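Local coordinates for protein transcriptional regulator (Corynebacterium diphtheriae, PDB 3LMM) that is of unproven function but probably acts as a transcriptional regulator, joining an AlbA-type domain to a RecG-C-terminal-like module and helix-turn-helix-related domains, at residues 268-282 with 293-306. Numbering follows the deposited sequence.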
# COMPACT_ATOMS: atom_id res chain seq x y z
N LEU A 268 17.73 -4.42 -11.49
CA LEU A 268 16.32 -4.82 -11.47
C LEU A 268 15.86 -5.11 -12.89
O LEU A 268 15.30 -6.17 -13.18
CB LEU A 268 15.44 -3.71 -10.89
CG LEU A 268 13.95 -4.00 -11.06
CD1 LEU A 268 13.41 -4.79 -9.87
CD2 LEU A 268 13.21 -2.68 -11.20
N ASP A 269 16.10 -4.15 -13.78
CA ASP A 269 15.73 -4.31 -15.17
C ASP A 269 16.32 -5.60 -15.74
O ASP A 269 15.60 -6.41 -16.32
CB ASP A 269 16.20 -3.12 -15.99
CG ASP A 269 15.89 -3.29 -17.47
OD1 ASP A 269 14.69 -3.46 -17.79
OD2 ASP A 269 16.84 -3.26 -18.29
N TYR A 270 17.62 -5.77 -15.58
CA TYR A 270 18.30 -6.95 -16.10
C TYR A 270 17.59 -8.23 -15.68
O TYR A 270 17.46 -9.15 -16.48
CB TYR A 270 19.74 -6.97 -15.62
CG TYR A 270 20.63 -7.92 -16.38
CD1 TYR A 270 21.06 -7.63 -17.68
CD2 TYR A 270 21.07 -9.11 -15.80
CE1 TYR A 270 21.91 -8.50 -18.37
CE2 TYR A 270 21.92 -9.98 -16.48
CZ TYR A 270 22.34 -9.67 -17.76
OH TYR A 270 23.18 -10.54 -18.41
N LEU A 271 17.13 -8.29 -14.44
CA LEU A 271 16.43 -9.47 -13.95
C LEU A 271 15.04 -9.57 -14.60
O LEU A 271 14.66 -10.63 -15.09
CB LEU A 271 16.29 -9.41 -12.43
CG LEU A 271 16.79 -10.66 -11.70
CD1 LEU A 271 15.96 -11.84 -12.14
CD2 LEU A 271 18.26 -10.89 -12.02
N GLU A 272 14.30 -8.46 -14.60
CA GLU A 272 12.98 -8.42 -15.21
C GLU A 272 13.04 -8.87 -16.67
O GLU A 272 12.21 -9.65 -17.12
CB GLU A 272 12.41 -6.99 -15.15
CG GLU A 272 12.00 -6.52 -13.76
CD GLU A 272 11.37 -5.13 -13.77
OE1 GLU A 272 12.02 -4.18 -14.26
OE2 GLU A 272 10.23 -4.98 -13.28
N GLN A 273 14.03 -8.37 -17.39
CA GLN A 273 14.23 -8.71 -18.79
C GLN A 273 14.31 -10.22 -18.98
O GLN A 273 13.50 -10.81 -19.69
CB GLN A 273 15.54 -8.12 -19.30
CG GLN A 273 15.55 -6.62 -19.49
CD GLN A 273 14.72 -6.21 -20.67
OE1 GLN A 273 13.62 -5.68 -20.52
NE2 GLN A 273 15.25 -6.45 -21.87
N ALA A 274 15.32 -10.81 -18.34
CA ALA A 274 15.56 -12.25 -18.42
C ALA A 274 14.40 -13.04 -17.85
O ALA A 274 14.13 -14.16 -18.28
CB ALA A 274 16.84 -12.60 -17.68
N LEU A 275 13.70 -12.46 -16.89
CA LEU A 275 12.58 -13.14 -16.28
C LEU A 275 11.42 -13.24 -17.26
O LEU A 275 10.67 -14.21 -17.25
CB LEU A 275 12.17 -12.40 -15.01
CG LEU A 275 11.60 -13.27 -13.91
CD1 LEU A 275 12.35 -14.58 -13.80
CD2 LEU A 275 11.67 -12.51 -12.62
N ASN A 276 11.29 -12.23 -18.11
CA ASN A 276 10.23 -12.16 -19.11
C ASN A 276 10.36 -13.34 -20.09
O ASN A 276 9.39 -13.78 -20.69
CB ASN A 276 10.32 -10.84 -19.88
CG ASN A 276 9.01 -10.45 -20.57
OD1 ASN A 276 8.02 -10.15 -19.90
ND2 ASN A 276 9.00 -10.46 -21.90
N VAL A 277 11.58 -13.84 -20.23
CA VAL A 277 11.84 -14.94 -21.14
C VAL A 277 11.60 -16.30 -20.50
O VAL A 277 11.13 -17.23 -21.15
CB VAL A 277 13.30 -14.93 -21.61
CG1 VAL A 277 13.58 -16.15 -22.49
CG2 VAL A 277 13.59 -13.63 -22.34
N VAL A 278 11.96 -16.40 -19.23
CA VAL A 278 11.80 -17.63 -18.50
C VAL A 278 10.33 -17.89 -18.30
O VAL A 278 9.89 -19.04 -18.29
CB VAL A 278 12.50 -17.51 -17.15
CG1 VAL A 278 12.43 -18.82 -16.40
CG2 VAL A 278 13.95 -17.10 -17.38
N ASN A 279 9.57 -16.81 -18.15
CA ASN A 279 8.13 -16.91 -17.97
C ASN A 279 7.49 -17.29 -19.30
O ASN A 279 6.68 -16.55 -19.85
CB ASN A 279 7.57 -15.59 -17.49
CG ASN A 279 6.25 -15.76 -16.81
OD1 ASN A 279 5.64 -14.80 -16.34
ND2 ASN A 279 5.79 -17.00 -16.73
N LYS A 280 7.88 -18.47 -19.78
CA LYS A 280 7.44 -19.06 -21.04
C LYS A 280 6.21 -18.48 -21.72
O LYS A 280 6.30 -18.06 -22.87
CB LYS A 280 7.26 -20.56 -20.85
CG LYS A 280 8.51 -21.26 -20.36
CD LYS A 280 8.19 -22.69 -19.95
CE LYS A 280 9.24 -23.23 -19.00
NZ LYS A 280 9.35 -22.37 -17.78
N ASN A 281 5.06 -18.47 -21.04
CA ASN A 281 3.83 -17.93 -21.65
C ASN A 281 3.21 -18.80 -22.76
O ASN A 281 3.63 -18.75 -23.91
CB ASN A 281 4.12 -16.51 -22.15
CG ASN A 281 3.24 -16.09 -23.32
OD1 ASN A 281 2.04 -16.37 -23.33
ND2 ASN A 281 3.83 -15.41 -24.29
N ASN A 282 2.18 -19.56 -22.40
CA ASN A 282 1.51 -20.45 -23.34
C ASN A 282 0.13 -19.94 -23.80
O ASN A 282 -0.45 -19.04 -23.21
CB ASN A 282 1.37 -21.84 -22.73
CG ASN A 282 1.02 -21.79 -21.27
OD1 ASN A 282 0.14 -21.05 -20.87
ND2 ASN A 282 1.71 -22.60 -20.46
N VAL A 293 -1.12 -16.44 -22.66
CA VAL A 293 -1.12 -16.19 -21.21
C VAL A 293 0.16 -16.72 -20.53
O VAL A 293 0.43 -17.93 -20.57
CB VAL A 293 -2.31 -16.90 -20.55
CG1 VAL A 293 -2.29 -16.68 -19.06
CG2 VAL A 293 -3.60 -16.43 -21.16
N PRO A 294 0.95 -15.84 -19.89
CA PRO A 294 2.18 -16.32 -19.23
C PRO A 294 1.96 -17.32 -18.07
O PRO A 294 0.91 -17.33 -17.43
CB PRO A 294 2.88 -15.03 -18.80
CG PRO A 294 1.75 -14.07 -18.61
CD PRO A 294 0.81 -14.38 -19.75
N GLU A 295 2.97 -18.16 -17.81
CA GLU A 295 2.91 -19.15 -16.75
C GLU A 295 2.47 -18.53 -15.45
O GLU A 295 1.86 -19.18 -14.62
CB GLU A 295 4.28 -19.78 -16.52
CG GLU A 295 4.94 -20.36 -17.74
CD GLU A 295 5.48 -21.73 -17.45
OE1 GLU A 295 4.64 -22.64 -17.26
OE2 GLU A 295 6.73 -21.89 -17.38
N ILE A 296 2.86 -17.28 -15.24
CA ILE A 296 2.41 -16.56 -14.06
C ILE A 296 2.23 -15.10 -14.45
O ILE A 296 3.08 -14.51 -15.11
CB ILE A 296 3.35 -16.71 -12.83
CG1 ILE A 296 4.70 -16.07 -13.08
CG2 ILE A 296 3.53 -18.17 -12.49
CD1 ILE A 296 5.64 -16.26 -11.89
N PRO A 297 1.09 -14.51 -14.06
CA PRO A 297 0.81 -13.11 -14.39
C PRO A 297 1.96 -12.14 -14.18
O PRO A 297 2.45 -11.97 -13.07
CB PRO A 297 -0.40 -12.79 -13.52
CG PRO A 297 -0.31 -13.81 -12.40
CD PRO A 297 0.10 -15.05 -13.13
N ARG A 298 2.38 -11.51 -15.27
CA ARG A 298 3.48 -10.55 -15.24
C ARG A 298 3.46 -9.66 -13.98
O ARG A 298 4.47 -9.54 -13.28
CB ARG A 298 3.42 -9.69 -16.50
CG ARG A 298 3.68 -10.49 -17.76
CD ARG A 298 5.16 -10.65 -17.99
NE ARG A 298 5.50 -11.88 -18.69
CZ ARG A 298 5.20 -12.14 -19.96
NH1 ARG A 298 5.56 -13.30 -20.50
NH2 ARG A 298 4.53 -11.25 -20.68
N LEU A 299 2.32 -9.05 -13.71
CA LEU A 299 2.16 -8.18 -12.55
C LEU A 299 2.63 -8.87 -11.28
O LEU A 299 3.45 -8.33 -10.52
CB LEU A 299 0.70 -7.81 -12.37
CG LEU A 299 0.48 -6.90 -11.17
CD1 LEU A 299 0.91 -5.48 -11.53
CD2 LEU A 299 -0.99 -6.93 -10.79
N ALA A 300 2.10 -10.06 -11.04
CA ALA A 300 2.46 -10.83 -9.86
C ALA A 300 3.98 -10.92 -9.73
O ALA A 300 4.53 -10.71 -8.65
CB ALA A 300 1.84 -12.21 -9.94
N VAL A 301 4.67 -11.22 -10.83
CA VAL A 301 6.13 -11.33 -10.81
C VAL A 301 6.82 -10.02 -10.46
O VAL A 301 7.57 -9.94 -9.49
CB VAL A 301 6.68 -11.82 -12.17
CG1 VAL A 301 8.19 -11.99 -12.08
CG2 VAL A 301 6.03 -13.11 -12.55
N ARG A 302 6.59 -8.99 -11.27
CA ARG A 302 7.20 -7.71 -11.01
C ARG A 302 6.84 -7.21 -9.60
O ARG A 302 7.66 -6.59 -8.92
CB ARG A 302 6.77 -6.70 -12.07
CG ARG A 302 7.40 -5.33 -11.98
CD ARG A 302 7.00 -4.47 -13.16
NE ARG A 302 5.54 -4.46 -13.38
CZ ARG A 302 4.88 -5.26 -14.22
NH1 ARG A 302 5.55 -6.16 -14.94
NH2 ARG A 302 3.56 -5.16 -14.34
N GLU A 303 5.63 -7.50 -9.15
CA GLU A 303 5.24 -7.04 -7.82
C GLU A 303 6.13 -7.69 -6.77
O GLU A 303 6.62 -7.02 -5.87
CB GLU A 303 3.77 -7.36 -7.55
CG GLU A 303 3.12 -6.45 -6.50
CD GLU A 303 2.94 -5.00 -6.97
OE1 GLU A 303 2.25 -4.77 -7.99
OE2 GLU A 303 3.47 -4.07 -6.30
N ALA A 304 6.35 -9.00 -6.91
CA ALA A 304 7.20 -9.77 -5.99
C ALA A 304 8.64 -9.29 -6.04
O ALA A 304 9.34 -9.30 -5.03
CB ALA A 304 7.13 -11.25 -6.36
N MSE A 305 9.06 -8.87 -7.23
CA MSE A 305 10.41 -8.38 -7.48
C MSE A 305 10.66 -7.06 -6.79
O MSE A 305 11.56 -6.94 -5.96
CB MSE A 305 10.63 -8.18 -8.98
CG MSE A 305 10.65 -9.46 -9.79
SE MSE A 305 12.29 -10.48 -9.59
CE MSE A 305 13.21 -9.85 -11.19
N LEU A 306 9.88 -6.05 -7.16
CA LEU A 306 10.03 -4.75 -6.55
C LEU A 306 9.92 -4.86 -5.04
O LEU A 306 10.62 -4.19 -4.30
CB LEU A 306 8.97 -3.79 -7.06
CG LEU A 306 9.09 -3.51 -8.54
CD1 LEU A 306 7.90 -2.72 -9.00
CD2 LEU A 306 10.38 -2.76 -8.81
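Val293 N donates to Asn282 O at 2.7 Å and 166°, closing the base of a beta-hairpin, strands 282-286 and 289-293, that joins two roughly antiparallel helices, 268-278 and 298-306, their axes at 151°; the return bond, Asn282 N to Val293 O, is weak. Beside the hairpin, Lys280 NZ, at the end of a poorly ordered chain, is modelled 2.7 Å from Glu295 OE2, nearly along the carboxylate C-O axis, in a salt bridge. Glu326 is the lysine's second acidic partner, while Ser329 OG bonds the other oxygen of Glu295, OE1, so both carboxylate oxygens have partners. Arg298 turns at chi2 (-83°), laying its guanidinium between Pro294 CB over one face and Asn276 OD1 over the other, both offset toward the rim, with Asn279 O at the edge, in plane. A flat cationic group suits such a slot. Farther along, apolar side chains join the helices. Leu275 CD2 and Val301 CG1 approach tip to tip, and Leu268 crosses Leu306 at about a right angle. Met305, present as selenomethionine, bends at chi2 and chi3, which carries its CE methyl between Leu271 CB and Leu275 CD2.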